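Local structure of protein SCO1 homolog 1, mitochondrial (Arabidopsis thaliana, 6N5U) at residues Ser14-Arg17 and Lys21-Thr24; Leu35-Thr40 and Lys107-Ser112; Pro70-Val75 and His86-Glu91; Tyr136-Ser139 and Asn143-Lys146. The protein binds copper and is thought to act in copper homeostasis, mitochondrial redox signalling or the insertion of copper into cytochrome c oxidase. All coordinates share one frame; numbering follows the deposited sequence.

Interaction 1: Ser14-Arg17 and Lys21-Thr24; sequences SLIR and KRVT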
loop_
_atom_site.group_PDB
_atom_site.type_symbol
_atom_site.label_atom_id
_atom_site.label_comp_id
_atom_site.label_asym_id
_atom_site.label_seq_id
_atom_site.Cartn_x
_atom_site.Cartn_y
_atom_site.Cartn_z
ATOM N N SER A 14 1.252 11.552 -8.853
ATOM C CA SER A 14 -0.005 12.282 -8.884
ATOM C C SER A 14 -1.070 11.218 -9.088
ATOM O O SER A 14 -1.227 10.699 -10.190
ATOM C CB SER A 14 -0.029 13.339 -9.984
ATOM O OG SER A 14 -1.090 14.254 -9.753
ATOM N N LEU A 15 -1.720 10.815 -7.995
ATOM C CA LEU A 15 -2.725 9.757 -7.999
ATOM C C LEU A 15 -4.083 10.281 -7.516
ATOM O O LEU A 15 -4.188 11.449 -7.131
ATOM C CB LEU A 15 -2.237 8.564 -7.130
ATOM C CG LEU A 15 -1.002 7.789 -7.637
ATOM C CD1 LEU A 15 -0.467 6.867 -6.588
ATOM C CD2 LEU A 15 -1.325 6.972 -8.854
ATOM N N ILE A 16 -5.122 9.429 -7.579
ATOM C CA ILE A 16 -6.468 9.752 -7.116
ATOM C C ILE A 16 -6.774 8.881 -5.906
ATOM O O ILE A 16 -6.650 7.654 -5.979
ATOM C CB ILE A 16 -7.544 9.632 -8.223
ATOM C CG1 ILE A 16 -7.200 10.537 -9.423
ATOM C CG2 ILE A 16 -8.928 10.001 -7.677
ATOM C CD1 ILE A 16 -6.751 9.827 -10.625
ATOM N N ARG A 17 -7.141 9.524 -4.785
ATOM C CA ARG A 17 -7.466 8.863 -3.525
ATOM C C ARG A 17 -8.886 8.275 -3.579
ATOM O O ARG A 17 -9.694 8.711 -4.390
ATOM C CB ARG A 17 -7.279 9.856 -2.376
ATOM C CG ARG A 17 -7.260 9.245 -0.986
ATOM C CD ARG A 17 -6.744 10.240 0.020
ATOM N NE ARG A 17 -7.683 11.342 0.221
ATOM C CZ ARG A 17 -7.357 12.522 0.737
ATOM N NH1 ARG A 17 -6.101 12.776 1.092
ATOM N NH2 ARG A 17 -8.282 13.457 0.905
ATOM N N LYS A 21 -10.418 12.629 -4.403
ATOM C CA LYS A 21 -9.471 13.745 -4.376
ATOM C C LYS A 21 -8.166 13.377 -5.079
ATOM O O LYS A 21 -7.697 12.247 -4.941
ATOM C CB LYS A 21 -9.149 14.148 -2.921
ATOM C CG LYS A 21 -8.532 15.546 -2.775
ATOM C CD LYS A 21 -7.911 15.797 -1.397
ATOM C CE LYS A 21 -7.774 17.267 -1.055
ATOM N NZ LYS A 21 -6.553 17.882 -1.640
ATOM N N ARG A 22 -7.561 14.338 -5.808
ATOM C CA ARG A 22 -6.256 14.120 -6.424
ATOM C C ARG A 22 -5.206 14.397 -5.351
ATOM O O ARG A 22 -5.278 15.404 -4.638
ATOM C CB ARG A 22 -6.021 14.987 -7.670
ATOM C CG ARG A 22 -4.684 14.661 -8.353
ATOM C CD ARG A 22 -4.489 15.335 -9.700
ATOM N NE ARG A 22 -5.436 14.852 -10.707
ATOM C CZ ARG A 22 -5.283 13.737 -11.414
ATOM N NH1 ARG A 22 -4.215 12.968 -11.235
ATOM N NH2 ARG A 22 -6.199 13.382 -12.307
ATOM N N VAL A 23 -4.257 13.475 -5.211
ATOM C CA VAL A 23 -3.196 13.568 -4.212
ATOM C C VAL A 23 -1.794 13.428 -4.834
ATOM O O VAL A 23 -1.647 12.953 -5.963
ATOM C CB VAL A 23 -3.402 12.546 -3.052
ATOM C CG1 VAL A 23 -4.667 12.837 -2.247
ATOM C CG2 VAL A 23 -3.399 11.115 -3.572
ATOM N N THR A 24 -0.776 13.854 -4.070
ATOM C CA THR A 24 0.643 13.694 -4.364
ATOM C C THR A 24 1.271 13.091 -3.100
ATOM O O THR A 24 0.560 12.829 -2.126
ATOM C CB THR A 24 1.322 15.007 -4.838
ATOM O OG1 THR A 24 1.259 16.010 -3.824
ATOM C CG2 THR A 24 0.764 15.529 -6.143
#
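Arg-17 sends CG trans to its backbone N (chi1 -166°), and a bend at chi3 (69°) swings the guanidinium beside the side chain of Lys-21, which runs alongside it in the same direction. Arg-17 NH2 lies 3.3 Å from Lys-21 CD, so the guanidinium meets a methylene and not the ammonium group. Val-23 covers one face of that guanidinium: its CG1 is 3.6 Å from Arg-17 NH1, the two side chains crossing at about a right angle. The charge is answered in the connecting turn, where Asp-19 forms a salt bridge with Arg-17 NH2. Replacing Arg-17 with an alanine would probably leave the Asp-19 carboxylate without this mate and take away the guanidinium that lies against Val-23 CG1. The backbones form a beta hairpin at one margin of the central sheet of the thioredoxin-like fold. Leu-15 and Val-23 are an antiparallel hydrogen-bonded pair, Leu-15 N to Val-23 O at 3.0 Å and Val-23 N to Leu-15 O at 2.8 Å; next to the turn, Arg-17 N bonds to Lys-21 O at 2.8 Å. Leu-15 and Val-23 share the sheet face on which Leu-15 packs against Ile-106 and Val-109 of helix 103-112. Ile-16 and Arg-22 occupy the other face, with Ile-16 CD1 4.0 Å from Arg-22 NH2 and Ile-16 CG1 over one face of the guanidinium, whose NH1 is salt-bridged to Glu-105.

Interaction 2: Leu35-Thr40 and Lys107-Ser112; sequences LYFGFT and KSVARS
Phe-37 reaches helix 103-112 with one corner of its ring. CE2 of Phe-37 comes within 4.3 Å of Ala-110 CA and 4.4 Å of Val-109 CG1, so the ring rests against helix backbone at one residue and a methyl group at the other. Both Ala-110 CA and the carbonyl oxygen of Val-109 approach the ring obliquely. The contact is small, burying 93 Å² in all, but all three residues are buried. The phenyl is aimed at the helix by a chi1 of -72°, which sets CG trans to the carbonyl carbon of Phe-37. Around this first shell, Ile-73 on strand 68-74 and Tyr-136 on strand 135-138 touch the Phe-37 side chain, one from each of the strands that flank 32-38 in the sheet. On the helix, Ser-108 O accepts two bonds from the following turn: Ser-112 N at 3.1 Å and Ser-112 OG at 3.2 Å, arriving from opposite faces of the carbonyl plane. The neighbouring strand residue Tyr-36 instead packs against helix 45-64, touching Cys-46, a copper ligand; strand 32-38 thus lies between helices on the two faces of the thioredoxin-fold sheet. The Phe-37 side chain is about 5 Å from that of the copper ligand His-131 and about 9 Å from the copper(I) ion. No hydrogen bond or charge pair joins 35-40 to 107-112, which implies that dispersion and the burial of apolar surface hold strand and helix together here, with little directional preference.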
loop_
_atom_site.group_PDB
_atom_site.type_symbol
_atom_site.label_atom_id
_atom_site.label_comp_id
_atom_site.label_asym_id
_atom_site.label_seq_id
_atom_site.Cartn_x
_atom_site.Cartn_y
_atom_site.Cartn_z
ATOM N N LEU A 35 3.274 1.658 2.506
ATOM C CA LEU A 35 2.659 1.538 1.169
ATOM C C LEU A 35 2.662 0.086 0.701
ATOM O O LEU A 35 3.707 -0.554 0.748
ATOM C CB LEU A 35 3.371 2.402 0.108
ATOM C CG LEU A 35 3.754 3.844 0.416
ATOM C CD1 LEU A 35 4.828 4.303 -0.545
ATOM C CD2 LEU A 35 2.589 4.784 0.249
ATOM N N TYR A 36 1.503 -0.434 0.279
ATOM C CA TYR A 36 1.344 -1.802 -0.212
ATOM C C TYR A 36 0.762 -1.702 -1.607
ATOM O O TYR A 36 -0.259 -1.035 -1.814
ATOM C CB TYR A 36 0.453 -2.694 0.721
ATOM C CG TYR A 36 0.168 -4.073 0.151
ATOM C CD1 TYR A 36 1.134 -5.076 0.187
ATOM C CD2 TYR A 36 -1.031 -4.347 -0.505
ATOM C CE1 TYR A 36 0.924 -6.311 -0.434
ATOM C CE2 TYR A 36 -1.254 -5.578 -1.129
ATOM C CZ TYR A 36 -0.278 -6.564 -1.079
ATOM O OH TYR A 36 -0.484 -7.787 -1.677
ATOM N N PHE A 37 1.416 -2.343 -2.567
ATOM C CA PHE A 37 0.938 -2.323 -3.953
ATOM C C PHE A 37 0.152 -3.613 -4.169
ATOM O O PHE A 37 0.647 -4.702 -3.830
ATOM C CB PHE A 37 2.125 -2.192 -4.932
ATOM C CG PHE A 37 2.795 -0.826 -4.967
ATOM C CD1 PHE A 37 3.637 -0.414 -3.937
ATOM C CD2 PHE A 37 2.605 0.034 -6.050
ATOM C CE1 PHE A 37 4.231 0.846 -3.954
ATOM C CE2 PHE A 37 3.210 1.297 -6.072
ATOM C CZ PHE A 37 4.010 1.695 -5.014
ATOM N N GLY A 38 -1.075 -3.469 -4.647
ATOM C CA GLY A 38 -1.962 -4.602 -4.871
ATOM C C GLY A 38 -3.027 -4.348 -5.910
ATOM O O GLY A 38 -2.924 -3.385 -6.664
ATOM N N PHE A 39 -4.045 -5.235 -5.967
ATOM C CA PHE A 39 -5.211 -5.180 -6.870
ATOM C C PHE A 39 -6.452 -5.810 -6.194
ATOM O O PHE A 39 -6.337 -6.883 -5.609
ATOM C CB PHE A 39 -4.905 -5.749 -8.269
ATOM C CG PHE A 39 -4.861 -7.245 -8.489
ATOM C CD1 PHE A 39 -3.721 -7.975 -8.179
ATOM C CD2 PHE A 39 -5.900 -7.897 -9.150
ATOM C CE1 PHE A 39 -3.670 -9.354 -8.415
ATOM C CE2 PHE A 39 -5.842 -9.273 -9.403
ATOM C CZ PHE A 39 -4.733 -9.993 -9.025
ATOM N N THR A 40 -7.611 -5.113 -6.217
ATOM C CA THR A 40 -8.831 -5.527 -5.510
ATOM C C THR A 40 -9.343 -6.916 -5.910
ATOM O O THR A 40 -9.955 -7.569 -5.085
ATOM C CB THR A 40 -9.961 -4.463 -5.593
ATOM O OG1 THR A 40 -10.590 -4.497 -6.868
ATOM C CG2 THR A 40 -9.487 -3.051 -5.258
ATOM N N LYS A 107 1.892 3.496 -13.806
ATOM C CA LYS A 107 3.167 3.077 -14.409
ATOM C C LYS A 107 4.321 3.897 -13.823
ATOM O O LYS A 107 5.385 3.343 -13.537
ATOM C CB LYS A 107 3.104 3.237 -15.953
ATOM C CG LYS A 107 4.336 2.804 -16.737
ATOM C CD LYS A 107 4.290 3.352 -18.175
ATOM C CE LYS A 107 5.646 3.365 -18.862
ATOM N NZ LYS A 107 5.612 4.093 -20.166
ATOM N N SER A 108 4.101 5.219 -13.654
ATOM C CA SER A 108 5.082 6.157 -13.121
ATOM C C SER A 108 5.405 5.870 -11.642
ATOM O O SER A 108 6.582 5.867 -11.266
ATOM C CB SER A 108 4.588 7.587 -13.307
ATOM O OG SER A 108 5.376 8.539 -12.615
ATOM N N VAL A 109 4.368 5.600 -10.820
ATOM C CA VAL A 109 4.557 5.335 -9.384
ATOM C C VAL A 109 5.186 3.938 -9.142
ATOM O O VAL A 109 6.035 3.811 -8.259
ATOM C CB VAL A 109 3.274 5.597 -8.539
ATOM C CG1 VAL A 109 2.155 4.601 -8.849
ATOM C CG2 VAL A 109 3.592 5.651 -7.047
ATOM N N ALA A 110 4.810 2.919 -9.948
ATOM C CA ALA A 110 5.378 1.585 -9.809
ATOM C C ALA A 110 6.851 1.649 -10.180
ATOM O O ALA A 110 7.673 1.121 -9.440
ATOM C CB ALA A 110 4.630 0.590 -10.676
ATOM N N ARG A 111 7.193 2.387 -11.256
ATOM C CA ARG A 111 8.576 2.602 -11.682
ATOM C C ARG A 111 9.385 3.223 -10.538
ATOM O O ARG A 111 10.431 2.686 -10.201
ATOM C CB ARG A 111 8.628 3.539 -12.889
ATOM C CG ARG A 111 9.775 3.256 -13.838
ATOM C CD ARG A 111 10.183 4.462 -14.670
ATOM N NE ARG A 111 9.062 5.192 -15.260
ATOM C CZ ARG A 111 8.438 4.851 -16.385
ATOM N NH1 ARG A 111 8.806 3.766 -17.053
ATOM N NH2 ARG A 111 7.431 5.587 -16.843
ATOM N N SER A 112 8.872 4.322 -9.927
ATOM C CA SER A 112 9.493 5.065 -8.832
ATOM C C SER A 112 9.822 4.178 -7.634
ATOM O O SER A 112 10.910 4.284 -7.065
ATOM C CB SER A 112 8.604 6.230 -8.409
ATOM O OG SER A 112 8.693 7.293 -9.343
#

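Interaction 3: Pro70-Val75 and His86-Glu91; sequences PVFISV and HEYVKE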
loop_
_atom_site.group_PDB
_atom_site.type_symbol
_atom_site.label_atom_id
_atom_site.label_comp_id
_atom_site.label_asym_id
_atom_site.label_seq_id
_atom_site.Cartn_x
_atom_site.Cartn_y
_atom_site.Cartn_z
ATOM N N PRO A 70 -1.696 3.061 6.773
ATOM C CA PRO A 70 -1.548 2.064 5.709
ATOM C C PRO A 70 -2.055 2.670 4.401
ATOM O O PRO A 70 -3.048 3.424 4.405
ATOM C CB PRO A 70 -2.410 0.893 6.200
ATOM C CG PRO A 70 -3.462 1.515 7.083
ATOM C CD PRO A 70 -2.932 2.835 7.572
ATOM N N VAL A 71 -1.329 2.399 3.296
ATOM C CA VAL A 71 -1.680 2.884 1.970
ATOM C C VAL A 71 -1.720 1.745 0.928
ATOM O O VAL A 71 -0.690 1.127 0.636
ATOM C CB VAL A 71 -0.779 4.070 1.524
ATOM C CG1 VAL A 71 -1.046 4.472 0.062
ATOM C CG2 VAL A 71 -0.930 5.270 2.459
ATOM N N PHE A 72 -2.896 1.511 0.335
ATOM C CA PHE A 72 -3.059 0.548 -0.751
ATOM C C PHE A 72 -2.929 1.286 -2.107
ATOM O O PHE A 72 -3.711 2.202 -2.357
ATOM C CB PHE A 72 -4.435 -0.112 -0.649
ATOM C CG PHE A 72 -4.883 -0.917 -1.842
ATOM C CD1 PHE A 72 -4.483 -2.236 -1.998
ATOM C CD2 PHE A 72 -5.766 -0.381 -2.771
ATOM C CE1 PHE A 72 -4.930 -2.993 -3.091
ATOM C CE2 PHE A 72 -6.202 -1.136 -3.868
ATOM C CZ PHE A 72 -5.776 -2.431 -4.025
ATOM N N ILE A 73 -1.944 0.909 -2.962
ATOM C CA ILE A 73 -1.788 1.501 -4.305
ATOM C C ILE A 73 -2.119 0.416 -5.318
ATOM O O ILE A 73 -1.548 -0.668 -5.260
ATOM C CB ILE A 73 -0.403 2.118 -4.519
ATOM C CG1 ILE A 73 -0.077 3.146 -3.414
ATOM C CG2 ILE A 73 -0.289 2.720 -5.951
ATOM C CD1 ILE A 73 1.356 3.802 -3.508
ATOM N N SER A 74 -3.076 0.673 -6.186
ATOM C CA SER A 74 -3.546 -0.298 -7.172
ATOM C C SER A 74 -2.654 -0.468 -8.376
ATOM O O SER A 74 -2.266 0.525 -9.003
ATOM C CB SER A 74 -4.951 0.054 -7.638
ATOM O OG SER A 74 -5.368 -0.891 -8.610
ATOM N N VAL A 75 -2.354 -1.735 -8.729
ATOM C CA VAL A 75 -1.589 -2.116 -9.930
ATOM C C VAL A 75 -2.571 -2.644 -11.004
ATOM O O VAL A 75 -2.146 -3.246 -11.996
ATOM C CB VAL A 75 -0.402 -3.083 -9.668
ATOM C CG1 VAL A 75 0.670 -2.432 -8.794
ATOM C CG2 VAL A 75 -0.870 -4.433 -9.095
ATOM N N HIS A 86 -12.389 2.321 -2.943
ATOM C CA HIS A 86 -13.040 2.824 -1.733
ATOM C C HIS A 86 -13.758 1.706 -0.975
ATOM O O HIS A 86 -13.536 1.549 0.224
ATOM C CB HIS A 86 -14.031 3.955 -2.062
ATOM C CG HIS A 86 -14.638 4.570 -0.844
ATOM N ND1 HIS A 86 -13.973 5.547 -0.127
ATOM C CD2 HIS A 86 -15.802 4.278 -0.221
ATOM C CE1 HIS A 86 -14.769 5.847 0.886
ATOM N NE2 HIS A 86 -15.883 5.107 0.873
ATOM N N GLU A 87 -14.608 0.939 -1.679
ATOM C CA GLU A 87 -15.370 -0.170 -1.125
ATOM C C GLU A 87 -14.464 -1.272 -0.574
ATOM O O GLU A 87 -14.732 -1.817 0.496
ATOM C CB GLU A 87 -16.367 -0.710 -2.174
ATOM C CG GLU A 87 -17.655 0.105 -2.263
ATOM C CD GLU A 87 -18.592 -0.201 -3.422
ATOM O OE1 GLU A 87 -18.126 -0.743 -4.451
ATOM O OE2 GLU A 87 -19.796 0.125 -3.310
ATOM N N TYR A 88 -13.360 -1.545 -1.276
ATOM C CA TYR A 88 -12.380 -2.564 -0.908
ATOM C C TYR A 88 -11.600 -2.208 0.342
ATOM O O TYR A 88 -11.550 -3.032 1.250
ATOM C CB TYR A 88 -11.434 -2.820 -2.090
ATOM C CG TYR A 88 -10.475 -3.981 -1.924
ATOM C CD1 TYR A 88 -10.923 -5.300 -2.010
ATOM C CD2 TYR A 88 -9.107 -3.764 -1.760
ATOM C CE1 TYR A 88 -10.038 -6.372 -1.909
ATOM C CE2 TYR A 88 -8.216 -4.829 -1.644
ATOM C CZ TYR A 88 -8.683 -6.134 -1.729
ATOM O OH TYR A 88 -7.809 -7.192 -1.607
ATOM N N VAL A 89 -11.003 -0.986 0.396
ATOM C CA VAL A 89 -10.129 -0.520 1.491
ATOM C C VAL A 89 -10.864 -0.448 2.827
ATOM O O VAL A 89 -10.299 -0.852 3.848
ATOM C CB VAL A 89 -9.320 0.790 1.205
ATOM C CG1 VAL A 89 -8.331 0.607 0.060
ATOM C CG2 VAL A 89 -10.208 2.013 0.977
ATOM N N LYS A 90 -12.133 -0.003 2.807
ATOM C CA LYS A 90 -12.977 0.130 3.998
ATOM C C LYS A 90 -13.158 -1.192 4.760
ATOM O O LYS A 90 -13.454 -1.165 5.964
ATOM C CB LYS A 90 -14.348 0.716 3.613
ATOM C CG LYS A 90 -14.385 2.238 3.445
ATOM C CD LYS A 90 -14.009 3.070 4.685
ATOM C CE LYS A 90 -14.230 4.544 4.442
ATOM N NZ LYS A 90 -15.663 4.927 4.605
ATOM N N GLU A 91 -12.977 -2.339 4.056
ATOM C CA GLU A 91 -13.137 -3.712 4.576
ATOM C C GLU A 91 -12.043 -4.170 5.533
ATOM O O GLU A 91 -12.299 -5.045 6.358
ATOM C CB GLU A 91 -13.184 -4.730 3.415
ATOM C CG GLU A 91 -14.332 -4.595 2.420
ATOM C CD GLU A 91 -14.286 -5.567 1.253
ATOM O OE1 GLU A 91 -13.420 -6.474 1.256
ATOM O OE2 GLU A 91 -15.121 -5.421 0.332
#
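Buried apolar packing joins strand 68-74 to helix 82-89, the first two elements of a beta-alpha-beta unit that strand 97-100 completes within the thioredoxin fold. Phe-72 is the strand's contribution and meets both Tyr-88 and Val-89; Tyr-88 lies over one face of its ring, offset toward the rim, and the backbone N of Ser-74 lies over the opposite face. The CG of Phe-72 stands trans to its backbone N (chi1 168°), which carries the phenyl out from the sheet toward the helix. The side chains of Phe-72 and Tyr-88 cross at about a right angle. Their rings are tilted by 50° with centroids 5.5 Å apart, so they meet obliquely. The closest carbons of the two rings are Phe-72 CE1 and Tyr-88 CE2, 4.0 Å apart. Outside the contact, Tyr-88 makes an edge-to-face pair with Phe-92 and touches Pro-47 and Leu-50 of helix 45-64. Its side chain is about 4 Å from that of Cys-46 and about 5 Å from that of Cys-42, two copper ligands, with the copper(I) ion itself about 7 Å away. Phe-72 therefore backs an aromatic residue that borders the metal site. Leu-96, in the loop before strand 97-100, touches both Phe-72 and Val-89 and extends the apolar cluster. Val-89 meets the strand through one methyl branch: CG1 lies 3.9 Å from Phe-72 CD2 and 4.0 Å from Phe-72 CB.

Interaction 4: Tyr136-Ser139 and Asn143-Lys146; sequences YLMS and NFVK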
loop_
_atom_site.group_PDB
_atom_site.type_symbol
_atom_site.label_atom_id
_atom_site.label_comp_id
_atom_site.label_asym_id
_atom_site.label_seq_id
_atom_site.Cartn_x
_atom_site.Cartn_y
_atom_site.Cartn_z
ATOM N N TYR A 136 6.399 -0.817 2.024
ATOM C CA TYR A 136 7.416 0.223 2.134
ATOM C C TYR A 136 7.121 1.136 3.290
ATOM O O TYR A 136 6.100 1.826 3.279
ATOM C CB TYR A 136 7.462 1.063 0.841
ATOM C CG TYR A 136 7.911 0.333 -0.398
ATOM C CD1 TYR A 136 9.240 -0.046 -0.562
ATOM C CD2 TYR A 136 7.027 0.084 -1.443
ATOM C CE1 TYR A 136 9.677 -0.672 -1.726
ATOM C CE2 TYR A 136 7.458 -0.528 -2.624
ATOM C CZ TYR A 136 8.786 -0.903 -2.761
ATOM O OH TYR A 136 9.225 -1.605 -3.855
ATOM N N LEU A 137 8.003 1.156 4.285
ATOM C CA LEU A 137 7.777 2.031 5.417
ATOM C C LEU A 137 8.442 3.363 5.088
ATOM O O LEU A 137 9.671 3.459 5.049
ATOM C CB LEU A 137 8.278 1.391 6.738
ATOM C CG LEU A 137 8.515 2.307 7.951
ATOM C CD1 LEU A 137 7.218 2.616 8.688
ATOM C CD2 LEU A 137 9.532 1.711 8.870
ATOM N N MET A 138 7.608 4.356 4.754
ATOM C CA MET A 138 7.982 5.740 4.465
ATOM C C MET A 138 7.864 6.482 5.791
ATOM O O MET A 138 7.020 6.121 6.617
ATOM C CB MET A 138 7.000 6.381 3.459
ATOM C CG MET A 138 6.929 5.691 2.115
ATOM S SD MET A 138 8.504 5.684 1.224
ATOM C CE MET A 138 8.753 4.021 1.161
ATOM N N SER A 139 8.695 7.513 5.992
ATOM C CA SER A 139 8.699 8.318 7.213
ATOM C C SER A 139 7.740 9.558 7.138
ATOM O O SER A 139 7.090 9.739 6.097
ATOM C CB SER A 139 10.130 8.712 7.571
ATOM O OG SER A 139 10.833 9.274 6.477
ATOM N N ASN A 143 10.291 9.847 3.178
ATOM C CA ASN A 143 11.574 9.290 2.782
ATOM C C ASN A 143 11.542 7.795 3.148
ATOM O O ASN A 143 11.146 7.438 4.259
ATOM C CB ASN A 143 12.742 10.001 3.500
ATOM C CG ASN A 143 12.916 11.471 3.172
ATOM O OD1 ASN A 143 12.922 11.898 2.009
ATOM N ND2 ASN A 143 13.091 12.280 4.201
ATOM N N PHE A 144 11.931 6.929 2.206
ATOM C CA PHE A 144 11.992 5.480 2.405
ATOM C C PHE A 144 12.878 5.099 3.589
ATOM O O PHE A 144 13.999 5.603 3.709
ATOM C CB PHE A 144 12.493 4.783 1.127
ATOM C CG PHE A 144 12.678 3.296 1.293
ATOM C CD1 PHE A 144 11.579 2.450 1.403
ATOM C CD2 PHE A 144 13.950 2.744 1.377
ATOM C CE1 PHE A 144 11.744 1.078 1.578
ATOM C CE2 PHE A 144 14.119 1.366 1.531
ATOM C CZ PHE A 144 13.014 0.540 1.623
ATOM N N VAL A 145 12.377 4.202 4.448
ATOM C CA VAL A 145 13.092 3.743 5.647
ATOM C C VAL A 145 13.385 2.227 5.560
ATOM O O VAL A 145 14.556 1.835 5.560
ATOM C CB VAL A 145 12.366 4.172 6.959
ATOM C CG1 VAL A 145 13.082 3.674 8.210
ATOM C CG2 VAL A 145 12.181 5.682 7.022
ATOM N N LYS A 146 12.335 1.383 5.468
ATOM C CA LYS A 146 12.515 -0.068 5.396
ATOM C C LYS A 146 11.492 -0.779 4.503
ATOM O O LYS A 146 10.341 -0.360 4.395
ATOM C CB LYS A 146 12.527 -0.684 6.804
ATOM C CG LYS A 146 13.284 -2.010 6.912
ATOM C CD LYS A 146 14.621 -1.836 7.576
ATOM C CE LYS A 146 15.402 -3.111 7.537
ATOM N NZ LYS A 146 16.780 -2.895 8.010
HETATM O O HOH W 1 12.047 11.631 6.640
#
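A beta hairpin made by strands 135-138 and 144-148 carries a classic bulge, in which Val-145 and Lys-146 together face the single residue Leu-137. Leu-137 N bonds to Lys-146 O at 2.8 Å, while Leu-137 O takes Val-145 N at 2.9 Å and, weakly, Lys-146 N at 3.4 Å. Beyond the bulge, Met-138 and Phe-144 form a non-hydrogen-bonded pair, with Met-138 CE at the edge of the Phe-144 ring and in its plane. CE1 of the same ring comes to the edge of the Tyr-136 ring, at CD1; these two aromatics are oblique, centroids 5.9 Å apart and planes at 74°. Close to the turn, Asn-143 O is gripped twice by Ser-139. The backbone N of Ser-139 donates at 3.0 Å, tilted from the carbonyl plane, and Ser-139 OG donates at 2.9 Å within that plane, on a lone pair. A chi1 of 50° places the hydroxyl between the backbone N and carbonyl carbon, directed to this oxygen. One water donates to Ser-139 OG at 2.7 Å and accepts from Asn-143 ND2 at 2.7 Å, linking the two side chains. With an alanine at Ser-139, Asn-143 O would probably be left with the backbone N alone as its donor from 136-139, and the water would lose its anchor on the 136-139 side. Leu-137 and Val-145 pack toward helix 154-167 and Trp-32. Two residues opposite one on neighbouring antiparallel strands define the classic bulge, here in the hairpin that borders the thioredoxin-fold sheet.

In the fold
These contacts belong to the thioredoxin-fold domain of the longer mitochondrial protein. All four involve one mixed sheet, whose outermost strands belong to the hairpins of interactions 1 and 4, centres about 19 Å apart. Interaction 2 lies between them: Leu-15 CD1 of interaction 1 is 4.1 Å from its Val-109 CG1, and Leu-35 N to Tyr-136 O at 2.9 Å, a probable hydrogen bond, joins its strand to interaction 4. Strand 68-74 of interaction 3 lies on the other flank, a probable bond joining Gly-38 O to Val-75 N at 2.7 Å. Interactions 2 and 3 approach the copper(I) site of Cys-42, Cys-46 and His-131; the Tyr-136 side chain is about 13 Å from the ion.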